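Local coordinates for alpha-2,3-sialyltransferase (Campylobacter jejuni, PDB 2P2V), which probably transfers sialic acid from its CMP-activated donor to an acceptor sugar, the chain here being the N-terminal, sialyltransferase-family part of a longer protein, at residues A[45-48]-A[53-56]; A[166-171]-A[232-237]; A[172-175]-A[179-182]. All blocks are in the same frame, centred on the assembly; numbering follows the deposited sequence.

Contact 1: residues A[45-48]-A[53-56]; sequences VFRC and FEDK
Arg47 and Glu54 form a buried salt bridge in which one carboxylate oxygen takes two guanidinium N-H groups. The arginine approaches end-on: NH1 and NH2 of Arg47 each lie 3.1 Å from Glu54 OE1. OE1 sits within the guanidinium plane, yet both nitrogens reach it from above the same face of the carboxylate, and the two planes are turned 54° apart. This is a forked grip on a single oxygen, distinct from the flat pairing in which each oxygen receives its own N-H. The arginine chain, bent at chi2 and chi3 (-62° and -61°), and the glutamate, extended beyond CG, together bridge backbones whose nearest CA atoms, of Arg47 and Glu54, are 11.2 Å apart. A water adds a second, solvent-borne link: it donates to Glu54 OE2 at 2.5 Å and accepts a weak bond from Arg47 NH1.

The bridge ties strand 44-48, an inner strand of the parallel sheet of this Rossmann-like fold, to the loop that follows it. In that strand, backbone bonds join Phe46 to strand 21-25 and Arg47 to strand 62-68. Glu54 OE2 also has a protein partner, the hydroxyl of Tyr89, while the Arg47 side chain touches Ile63 and Ala25.

Contact 2: residues A[166-171]-A[232-237]; sequences IYLCGI and SILANH. With CSF (cytidine-5'-monophosphate-3-fluoro-N-acetyl-neuraminic acid), chain O.
No flat side chain enters the contact of Leu168 and Ile171 with Leu234, but the loop carrying Ile171 borders the cytosine ring of the bound CMP-3-fluoro-sialic acid (CSF). The carbonyl oxygen of Gly170 stands over one face of that ring, 3.6 Å from CSF N1, and the opposite face belongs to Tyr174. On the same face as Gly170 O, Ile171 CA stands over the carbonyl oxygen, 3.5 Å from CSF O2.

Away from the nucleotide the contact is apolar. Leu234 holds its CG anti to the backbone N (chi1 -172°), which carries the branch toward strand 165-169, and its two methyls meet different partners. CD2 presses on Leu168 CB at 3.5 Å, tighter than usual for two carbons, and also reaches Leu168 CD1 at 3.8 Å; the two leucine side chains meet at about a right angle. The other methyl, Leu234 CD1, rests 4.0 Å from Ile171 CG2. Closer to the main chain, Leu234 CB packs against Ile171 O at 3.7 Å. Ile171 thus has the ligand and Leu234 as neighbours of the same branch, for its CG2 is also 3.8 Å from CSF O2.

Leu234 stands on the short 3-10 turn 233-236, whose Ile233 meets Lys207 of helix 207-221. Strand 165-169 runs between strands 21-25 and 224-227, and helix 150-161 touches Leu168 through Cys155.

Contact 3: residues A[172-175]-A[179-182]; sequences DFYE and IYPF. With CSF (cytidine-5'-monophosphate-3-fluoro-N-acetyl-neuraminic acid), chain O.
The nucleotide end of the donor-sugar pocket is built here, where residues 172-175 and 179-182 of one loop meet around bound CSF. Tyr174 lies nearly parallel over the cytosine, with CSF C4 3.8 Å above the centre of the tyrosine ring. Ile179 comes to the edge of that ring, its CD1 3.7 Å from Tyr174 CD2; CG1 anti to the backbone N (chi1 -174°) carries it across. The Tyr180 hydroxyl meets the same edge, in the ring plane.

Polar recognition of the base is carried by the main chain. Asp172 N and Phe173 N both donate to CSF O2, the former at 2.8 Å, and Tyr174 N donates to CSF N3 at 3.2 Å. Positive phi at Phe173 and Tyr174 is consistent with a tight turn pointing successive N-H groups at the base. Asp172 OD2 is itself hydrogen-bonded to Ser30 OG. From the other segment, Ile179 O accepts a fairly straight hydrogen bond (161°) from the amino nitrogen CSF N4 at 2.7 Å. O2, N3 and N4 are thus each read, a pattern specific for cytosine.

At the phosphate, Tyr174 OH donates to CSF O2A at 2.5 Å, and Tyr180 OH donates to the same oxygen at a distance so short that its exact value is doubtful. Base-reading backbone groups and phosphate-gripping hydroxyls are consistent with a donor site for CMP-sialic acid, occupied here by its 3-fluoro analogue.

In the fold
The three contacts follow the parallel sheet and the loops at the C-terminal ends of its strands. Contact 1 closes before the other two begin; contact 3 is nested inside the chain excursion closed by contact 2. Contacts 1 and 2 both reach the sheet, through strands 44-48 and 165-169, with strand 21-25 between them; their centres are 16 Å apart and they do not touch. Contact 3 touches both: Phe182 packs against Phe53 of contact 1, and Phe173 against Ile233 and Leu234 of contact 2, at centre separations of 14 and 12 Å. Contacts 2 and 3 both touch the nucleotide, and Cys48 of contact 1 belongs to the pocket, so all three border the ligand site.

Contact 1: residues A[45-48]-A[53-56]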
loop_
_atom_site.group_PDB
_atom_site.type_symbol
_atom_site.label_atom_id
_atom_site.label_comp_id
_atom_site.label_asym_id
_atom_site.label_seq_id
_atom_site.Cartn_x
_atom_site.Cartn_y
_atom_site.Cartn_z
ATOM N N VAL A 45 19.457 27.227 11.019
ATOM C CA VAL A 45 18.336 28.109 11.220
ATOM C C VAL A 45 17.085 27.422 10.570
ATOM O O VAL A 45 17.218 26.891 9.465
ATOM C CB VAL A 45 18.547 29.396 10.439
ATOM C CG1 VAL A 45 17.379 30.258 10.610
ATOM C CG2 VAL A 45 19.842 30.164 10.924
ATOM N N PHE A 46 15.929 27.494 11.230
ATOM C CA PHE A 46 14.646 27.043 10.631
ATOM C C PHE A 46 13.770 28.276 10.492
ATOM O O PHE A 46 13.707 29.130 11.407
ATOM C CB PHE A 46 13.927 26.041 11.528
ATOM C CG PHE A 46 14.457 24.609 11.493
ATOM C CD1 PHE A 46 15.503 24.210 10.685
ATOM C CD2 PHE A 46 13.850 23.666 12.330
ATOM C CE1 PHE A 46 15.945 22.860 10.714
ATOM C CE2 PHE A 46 14.263 22.344 12.368
ATOM C CZ PHE A 46 15.308 21.931 11.547
ATOM N N ARG A 47 13.102 28.414 9.340
ATOM C CA ARG A 47 12.169 29.517 9.162
ATOM C C ARG A 47 10.849 28.929 8.647
ATOM O O ARG A 47 10.807 27.799 8.147
ATOM C CB ARG A 47 12.683 30.504 8.099
ATOM C CG ARG A 47 14.114 31.144 8.327
ATOM C CD ARG A 47 14.117 31.972 9.598
ATOM N NE ARG A 47 13.186 33.106 9.645
ATOM C CZ ARG A 47 13.445 34.316 9.147
ATOM N NH1 ARG A 47 14.574 34.555 8.528
ATOM N NH2 ARG A 47 12.569 35.301 9.294
ATOM N N CYS A 48 9.761 29.704 8.738
ATOM C CA CYS A 48 8.504 29.138 8.323
ATOM C C CYS A 48 7.714 30.174 7.542
ATOM O O CYS A 48 7.997 31.385 7.645
ATOM C CB CYS A 48 7.663 28.694 9.526
ATOM S SG CYS A 48 7.161 29.962 10.708
ATOM N N PHE A 53 9.158 37.734 3.641
ATOM C CA PHE A 53 8.576 39.079 3.777
ATOM C C PHE A 53 9.535 40.031 4.516
ATOM O O PHE A 53 9.424 41.262 4.370
ATOM C CB PHE A 53 7.261 39.029 4.540
ATOM C CG PHE A 53 6.036 38.689 3.699
ATOM C CD1 PHE A 53 6.082 37.727 2.688
ATOM C CD2 PHE A 53 4.816 39.306 3.968
ATOM C CE1 PHE A 53 4.932 37.386 1.966
ATOM C CE2 PHE A 53 3.647 39.000 3.212
ATOM C CZ PHE A 53 3.721 38.036 2.217
ATOM N N GLU A 54 10.486 39.476 5.278
ATOM C CA GLU A 54 11.479 40.278 6.012
ATOM C C GLU A 54 12.228 41.234 5.094
ATOM O O GLU A 54 12.632 40.862 3.989
ATOM C CB GLU A 54 12.483 39.377 6.781
ATOM C CG GLU A 54 13.441 38.596 5.896
ATOM C CD GLU A 54 14.338 37.651 6.683
ATOM O OE1 GLU A 54 14.159 37.585 7.919
ATOM O OE2 GLU A 54 15.235 36.984 6.072
ATOM N N ASP A 55 12.423 42.469 5.576
ATOM C CA ASP A 55 13.083 43.537 4.801
ATOM C C ASP A 55 14.611 43.484 4.939
ATOM O O ASP A 55 15.351 44.083 4.154
ATOM C CB ASP A 55 12.509 44.908 5.218
ATOM C CG ASP A 55 12.785 45.267 6.684
ATOM O OD1 ASP A 55 12.557 44.446 7.606
ATOM O OD2 ASP A 55 13.225 46.410 6.923
ATOM N N LYS A 56 15.094 42.750 5.931
ATOM C CA LYS A 56 16.527 42.553 6.077
ATOM C C LYS A 56 16.755 41.093 6.385
ATOM O O LYS A 56 15.849 40.394 6.823
ATOM C CB LYS A 56 17.104 43.408 7.238
ATOM C CG LYS A 56 16.719 44.896 7.172
ATOM C CD LYS A 56 17.286 45.691 8.329
ATOM C CE LYS A 56 16.948 47.165 8.114
ATOM N NZ LYS A 56 17.362 47.940 9.306
HETATM O O HOH W 1 17.113 36.221 7.451
#

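Contact 2: residues A[166-171]-A[232-237]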
loop_
_atom_site.group_PDB
_atom_site.type_symbol
_atom_site.label_atom_id
_atom_site.label_comp_id
_atom_site.label_asym_id
_atom_site.label_seq_id
_atom_site.Cartn_x
_atom_site.Cartn_y
_atom_site.Cartn_z
ATOM N N ILE A 166 17.662 24.696 21.492
ATOM C CA ILE A 166 16.834 25.569 20.636
ATOM C C ILE A 166 16.869 27.023 21.106
ATOM O O ILE A 166 16.648 27.278 22.281
ATOM C CB ILE A 166 15.363 25.075 20.681
ATOM C CG1 ILE A 166 15.273 23.652 20.166
ATOM C CG2 ILE A 166 14.438 26.052 19.973
ATOM C CD1 ILE A 166 14.043 22.955 20.589
ATOM N N TYR A 167 17.091 27.974 20.191
ATOM C CA TYR A 167 16.987 29.378 20.503
ATOM C C TYR A 167 15.870 29.951 19.721
ATOM O O TYR A 167 15.898 29.887 18.476
ATOM C CB TYR A 167 18.236 30.108 20.078
ATOM C CG TYR A 167 19.451 29.555 20.770
ATOM C CD1 TYR A 167 19.983 30.193 21.904
ATOM C CD2 TYR A 167 20.036 28.399 20.322
ATOM C CE1 TYR A 167 21.102 29.649 22.557
ATOM C CE2 TYR A 167 21.175 27.854 20.949
ATOM C CZ TYR A 167 21.692 28.510 22.062
ATOM O OH TYR A 167 22.808 27.953 22.688
ATOM N N LEU A 168 14.911 30.524 20.425
ATOM C CA LEU A 168 13.703 31.002 19.774
ATOM C C LEU A 168 13.640 32.471 19.575
ATOM O O LEU A 168 14.050 33.245 20.444
ATOM C CB LEU A 168 12.485 30.606 20.595
ATOM C CG LEU A 168 12.316 29.115 20.839
ATOM C CD1 LEU A 168 11.242 28.965 21.924
ATOM C CD2 LEU A 168 11.948 28.346 19.569
ATOM N N CYS A 169 13.053 32.882 18.454
ATOM C CA CYS A 169 12.832 34.272 18.207
ATOM C C CYS A 169 11.639 34.416 17.283
ATOM O O CYS A 169 11.211 33.432 16.654
ATOM C CB CYS A 169 14.065 34.968 17.607
ATOM S SG CYS A 169 14.644 34.303 16.020
ATOM N N GLY A 170 11.136 35.629 17.184
ATOM C CA GLY A 170 9.950 35.897 16.358
ATOM C C GLY A 170 8.711 35.169 16.851
ATOM O O GLY A 170 7.689 35.081 16.141
ATOM N N ILE A 171 8.768 34.657 18.076
ATOM C CA ILE A 171 7.591 34.065 18.717
ATOM C C ILE A 171 6.964 35.025 19.774
ATOM O O ILE A 171 7.553 35.292 20.812
ATOM C CB ILE A 171 7.905 32.625 19.226
ATOM C CG1 ILE A 171 8.056 31.696 18.001
ATOM C CG2 ILE A 171 6.780 32.115 20.125
ATOM C CD1 ILE A 171 8.644 30.311 18.270
ATOM N N SER A 232 10.546 40.632 24.407
ATOM C CA SER A 232 9.446 39.812 23.911
ATOM C C SER A 232 8.823 39.046 25.044
ATOM O O SER A 232 9.522 38.601 25.962
ATOM C CB SER A 232 9.972 38.777 22.935
ATOM O OG SER A 232 10.817 37.874 23.643
ATOM N N ILE A 233 7.512 38.846 24.933
ATOM C CA ILE A 233 6.735 37.983 25.829
ATOM C C ILE A 233 7.397 36.624 26.108
ATOM O O ILE A 233 7.354 36.107 27.238
ATOM C CB ILE A 233 5.339 37.723 25.225
ATOM C CG1 ILE A 233 4.446 38.960 25.363
ATOM C CG2 ILE A 233 4.678 36.547 25.895
ATOM C CD1 ILE A 233 4.359 39.524 26.790
ATOM N N LEU A 234 7.976 36.025 25.069
ATOM C CA LEU A 234 8.540 34.699 25.217
ATOM C C LEU A 234 9.530 34.653 26.373
ATOM O O LEU A 234 9.676 33.614 27.026
ATOM C CB LEU A 234 9.229 34.247 23.925
ATOM C CG LEU A 234 9.704 32.802 23.890
ATOM C CD1 LEU A 234 8.540 31.859 23.720
ATOM C CD2 LEU A 234 10.711 32.603 22.780
ATOM N N ALA A 235 10.232 35.772 26.600
ATOM C CA ALA A 235 11.379 35.773 27.539
ATOM C C ALA A 235 10.908 35.657 29.002
ATOM O O ALA A 235 11.694 35.300 29.900
ATOM C CB ALA A 235 12.230 37.014 27.332
ATOM N N ASN A 236 9.618 35.928 29.213
ATOM C CA ASN A 236 8.941 35.714 30.501
ATOM C C ASN A 236 8.643 34.259 30.793
ATOM O O ASN A 236 8.204 33.931 31.900
ATOM C CB ASN A 236 7.614 36.453 30.536
ATOM C CG ASN A 236 7.775 37.956 30.514
ATOM O OD1 ASN A 236 8.852 38.493 30.792
ATOM N ND2 ASN A 236 6.686 38.655 30.168
ATOM N N HIS A 237 8.841 33.391 29.793
ATOM C CA HIS A 237 8.529 31.967 29.942
ATOM C C HIS A 237 9.683 31.053 29.713
ATOM O O HIS A 237 9.721 29.961 30.284
ATOM C CB HIS A 237 7.408 31.584 29.012
ATOM C CG HIS A 237 6.149 32.303 29.306
ATOM N ND1 HIS A 237 5.314 31.935 30.339
ATOM C CD2 HIS A 237 5.589 33.388 28.727
ATOM C CE1 HIS A 237 4.279 32.754 30.369
ATOM N NE2 HIS A 237 4.418 33.638 29.397
HETATM C C5A CSF O . -1.953 31.429 10.421
HETATM C C4A CSF O . -1.560 31.600 11.884
HETATM C C2A CSF O . 0.636 30.349 11.458
HETATM O O6A CSF O . 0.233 30.346 10.071
HETATM C C6A CSF O . -0.661 31.381 9.585
HETATM C C3A CSF O . -0.601 30.491 12.343
HETATM O O4A CSF O . -2.727 31.506 12.688
HETATM N N5A CSF O . -2.744 32.625 10.058
HETATM C C7A CSF O . -0.938 31.077 8.118
HETATM C C8A CSF O . 0.363 31.000 7.326
HETATM C C9A CSF O . 0.120 30.591 5.859
HETATM O O9A CSF O . 1.340 30.631 5.082
HETATM O O8A CSF O . 1.058 32.281 7.449
HETATM O O7A CSF O . -1.705 29.862 8.036
HETATM C C1A CSF O . 1.237 28.998 11.820
HETATM O OBA CSF O . 1.394 28.764 13.052
HETATM O OAA CSF O . 1.545 28.202 10.892
HETATM O O1A CSF O . 1.657 31.308 11.825
HETATM O O2A CSF O . 1.285 33.743 11.594
HETATM N N1 CSF O . 4.272 34.199 15.575
HETATM C C2 CSF O . 3.986 34.629 16.907
HETATM N N3 CSF O . 3.437 35.859 17.136
HETATM C C4 CSF O . 3.185 36.685 16.096
HETATM C C5 CSF O . 3.463 36.284 14.783
HETATM C C6 CSF O . 4.014 35.028 14.544
HETATM C "C3'" CSF O . 3.728 31.158 14.190
HETATM C "C2'" CSF O . 3.964 31.683 15.593
HETATM C "C1'" CSF O . 4.888 32.874 15.343
HETATM O "O4'" CSF O . 5.422 32.783 14.003
HETATM C "C4'" CSF O . 4.930 31.604 13.366
HETATM P PA CSF O . 2.183 32.649 11.068
HETATM O "O5'" CSF O . 3.641 32.900 11.743
HETATM C "C5'" CSF O . 4.608 31.863 11.896
HETATM O "O3'" CSF O . 3.682 29.735 14.186
HETATM O "O2'" CSF O . 4.635 30.674 16.397
HETATM N N4 CSF O . 2.646 37.925 16.305
HETATM O O2 CSF O . 4.210 33.842 17.868
HETATM O O3A CSF O . 2.448 32.458 9.603
HETATM C C10 CSF O . -3.728 32.465 9.155
HETATM O O10 CSF O . -3.986 31.383 8.608
HETATM C C11 CSF O . -4.508 33.719 8.827
HETATM F F3A CSF O . -1.247 29.276 12.327
#

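Contact 3: residues A[172-175]-A[179-182]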
loop_
_atom_site.group_PDB
_atom_site.type_symbol
_atom_site.label_atom_id
_atom_site.label_comp_id
_atom_site.label_asym_id
_atom_site.label_seq_id
_atom_site.Cartn_x
_atom_site.Cartn_y
_atom_site.Cartn_z
ATOM N N ASP A 172 5.795 35.579 19.468
ATOM C CA ASP A 172 5.208 36.680 20.255
ATOM C C ASP A 172 3.724 36.472 20.578
ATOM O O ASP A 172 3.024 37.399 21.038
ATOM C CB ASP A 172 5.400 38.001 19.501
ATOM C CG ASP A 172 6.864 38.370 19.365
ATOM O OD1 ASP A 172 7.501 38.676 20.405
ATOM O OD2 ASP A 172 7.381 38.337 18.231
ATOM N N PHE A 173 3.262 35.249 20.305
ATOM C CA PHE A 173 1.926 34.782 20.674
ATOM C C PHE A 173 0.794 35.709 20.244
ATOM O O PHE A 173 -0.258 35.715 20.865
ATOM C CB PHE A 173 1.840 34.531 22.183
ATOM C CG PHE A 173 2.894 33.622 22.703
ATOM C CD1 PHE A 173 3.838 34.088 23.597
ATOM C CD2 PHE A 173 2.935 32.297 22.307
ATOM C CE1 PHE A 173 4.807 33.259 24.097
ATOM C CE2 PHE A 173 3.898 31.440 22.794
ATOM C CZ PHE A 173 4.845 31.925 23.705
ATOM N N TYR A 174 1.014 36.477 19.181
ATOM C CA TYR A 174 0.002 37.386 18.635
ATOM C C TYR A 174 -0.540 38.383 19.681
ATOM O O TYR A 174 -1.740 38.640 19.745
ATOM C CB TYR A 174 -1.126 36.586 17.952
ATOM C CG TYR A 174 -0.619 35.631 16.883
ATOM C CD1 TYR A 174 -0.158 34.353 17.229
ATOM C CD2 TYR A 174 -0.581 36.013 15.536
ATOM C CE1 TYR A 174 0.328 33.468 16.262
ATOM C CE2 TYR A 174 -0.112 35.139 14.556
ATOM C CZ TYR A 174 0.339 33.874 14.924
ATOM O OH TYR A 174 0.806 33.001 13.981
ATOM N N GLU A 175 0.366 38.940 20.484
ATOM C CA GLU A 175 0.034 39.941 21.505
ATOM C C GLU A 175 0.638 41.304 21.132
ATOM O O GLU A 175 1.566 41.372 20.318
ATOM C CB GLU A 175 0.522 39.475 22.882
ATOM C CG GLU A 175 -0.070 38.123 23.299
ATOM C CD GLU A 175 0.134 37.775 24.767
ATOM O OE1 GLU A 175 0.896 38.476 25.463
ATOM O OE2 GLU A 175 -0.483 36.789 25.227
ATOM N N ILE A 179 1.681 43.018 15.235
ATOM C CA ILE A 179 1.456 41.584 15.199
ATOM C C ILE A 179 2.389 40.910 14.159
ATOM O O ILE A 179 2.680 39.715 14.250
ATOM C CB ILE A 179 -0.065 41.283 15.020
ATOM C CG1 ILE A 179 -0.365 39.779 15.126
ATOM C CG2 ILE A 179 -0.633 41.964 13.742
ATOM C CD1 ILE A 179 -1.795 39.459 15.548
ATOM N N TYR A 180 2.882 41.700 13.203
ATOM C CA TYR A 180 3.887 41.240 12.228
ATOM C C TYR A 180 4.893 42.367 11.970
ATOM O O TYR A 180 4.497 43.530 11.933
ATOM C CB TYR A 180 3.217 40.801 10.914
ATOM C CG TYR A 180 2.394 39.528 11.031
ATOM C CD1 TYR A 180 0.991 39.570 11.088
ATOM C CD2 TYR A 180 3.022 38.273 11.104
ATOM C CE1 TYR A 180 0.229 38.381 11.205
ATOM C CE2 TYR A 180 2.280 37.093 11.226
ATOM C CZ TYR A 180 0.888 37.150 11.276
ATOM O OH TYR A 180 0.178 35.972 11.386
ATOM N N PRO A 181 6.197 42.035 11.805
ATOM C CA PRO A 181 7.202 43.054 11.476
ATOM C C PRO A 181 7.113 43.511 10.001
ATOM O O PRO A 181 8.086 44.027 9.443
ATOM C CB PRO A 181 8.532 42.329 11.749
ATOM C CG PRO A 181 8.255 40.917 11.566
ATOM C CD PRO A 181 6.803 40.697 11.924
ATOM N N PHE A 182 5.947 43.301 9.391
ATOM C CA PHE A 182 5.709 43.583 7.977
ATOM C C PHE A 182 4.211 43.566 7.696
ATOM O O PHE A 182 3.403 43.243 8.569
ATOM C CB PHE A 182 6.447 42.581 7.053
ATOM C CG PHE A 182 6.434 41.128 7.537
ATOM C CD1 PHE A 182 7.624 40.508 7.945
ATOM C CD2 PHE A 182 5.247 40.377 7.569
ATOM C CE1 PHE A 182 7.634 39.166 8.373
ATOM C CE2 PHE A 182 5.251 39.040 7.995
ATOM C CZ PHE A 182 6.449 38.439 8.390
HETATM C C5A CSF O . -1.953 31.429 10.421
HETATM C C4A CSF O . -1.560 31.600 11.884
HETATM C C2A CSF O . 0.636 30.349 11.458
HETATM O O6A CSF O . 0.233 30.346 10.071
HETATM C C6A CSF O . -0.661 31.381 9.585
HETATM C C3A CSF O . -0.601 30.491 12.343
HETATM O O4A CSF O . -2.727 31.506 12.688
HETATM N N5A CSF O . -2.744 32.625 10.058
HETATM C C7A CSF O . -0.938 31.077 8.118
HETATM C C8A CSF O . 0.363 31.000 7.326
HETATM C C9A CSF O . 0.120 30.591 5.859
HETATM O O9A CSF O . 1.340 30.631 5.082
HETATM O O8A CSF O . 1.058 32.281 7.449
HETATM O O7A CSF O . -1.705 29.862 8.036
HETATM C C1A CSF O . 1.237 28.998 11.820
HETATM O OBA CSF O . 1.394 28.764 13.052
HETATM O OAA CSF O . 1.545 28.202 10.892
HETATM O O1A CSF O . 1.657 31.308 11.825
HETATM O O2A CSF O . 1.285 33.743 11.594
HETATM N N1 CSF O . 4.272 34.199 15.575
HETATM C C2 CSF O . 3.986 34.629 16.907
HETATM N N3 CSF O . 3.437 35.859 17.136
HETATM C C4 CSF O . 3.185 36.685 16.096
HETATM C C5 CSF O . 3.463 36.284 14.783
HETATM C C6 CSF O . 4.014 35.028 14.544
HETATM C "C3'" CSF O . 3.728 31.158 14.190
HETATM C "C2'" CSF O . 3.964 31.683 15.593
HETATM C "C1'" CSF O . 4.888 32.874 15.343
HETATM O "O4'" CSF O . 5.422 32.783 14.003
HETATM C "C4'" CSF O . 4.930 31.604 13.366
HETATM P PA CSF O . 2.183 32.649 11.068
HETATM O "O5'" CSF O . 3.641 32.900 11.743
HETATM C "C5'" CSF O . 4.608 31.863 11.896
HETATM O "O3'" CSF O . 3.682 29.735 14.186
HETATM O "O2'" CSF O . 4.635 30.674 16.397
HETATM N N4 CSF O . 2.646 37.925 16.305
HETATM O O2 CSF O . 4.210 33.842 17.868
HETATM O O3A CSF O . 2.448 32.458 9.603
HETATM C C10 CSF O . -3.728 32.465 9.155
HETATM O O10 CSF O . -3.986 31.383 8.608
HETATM C C11 CSF O . -4.508 33.719 8.827
HETATM F F3A CSF O . -1.247 29.276 12.327
#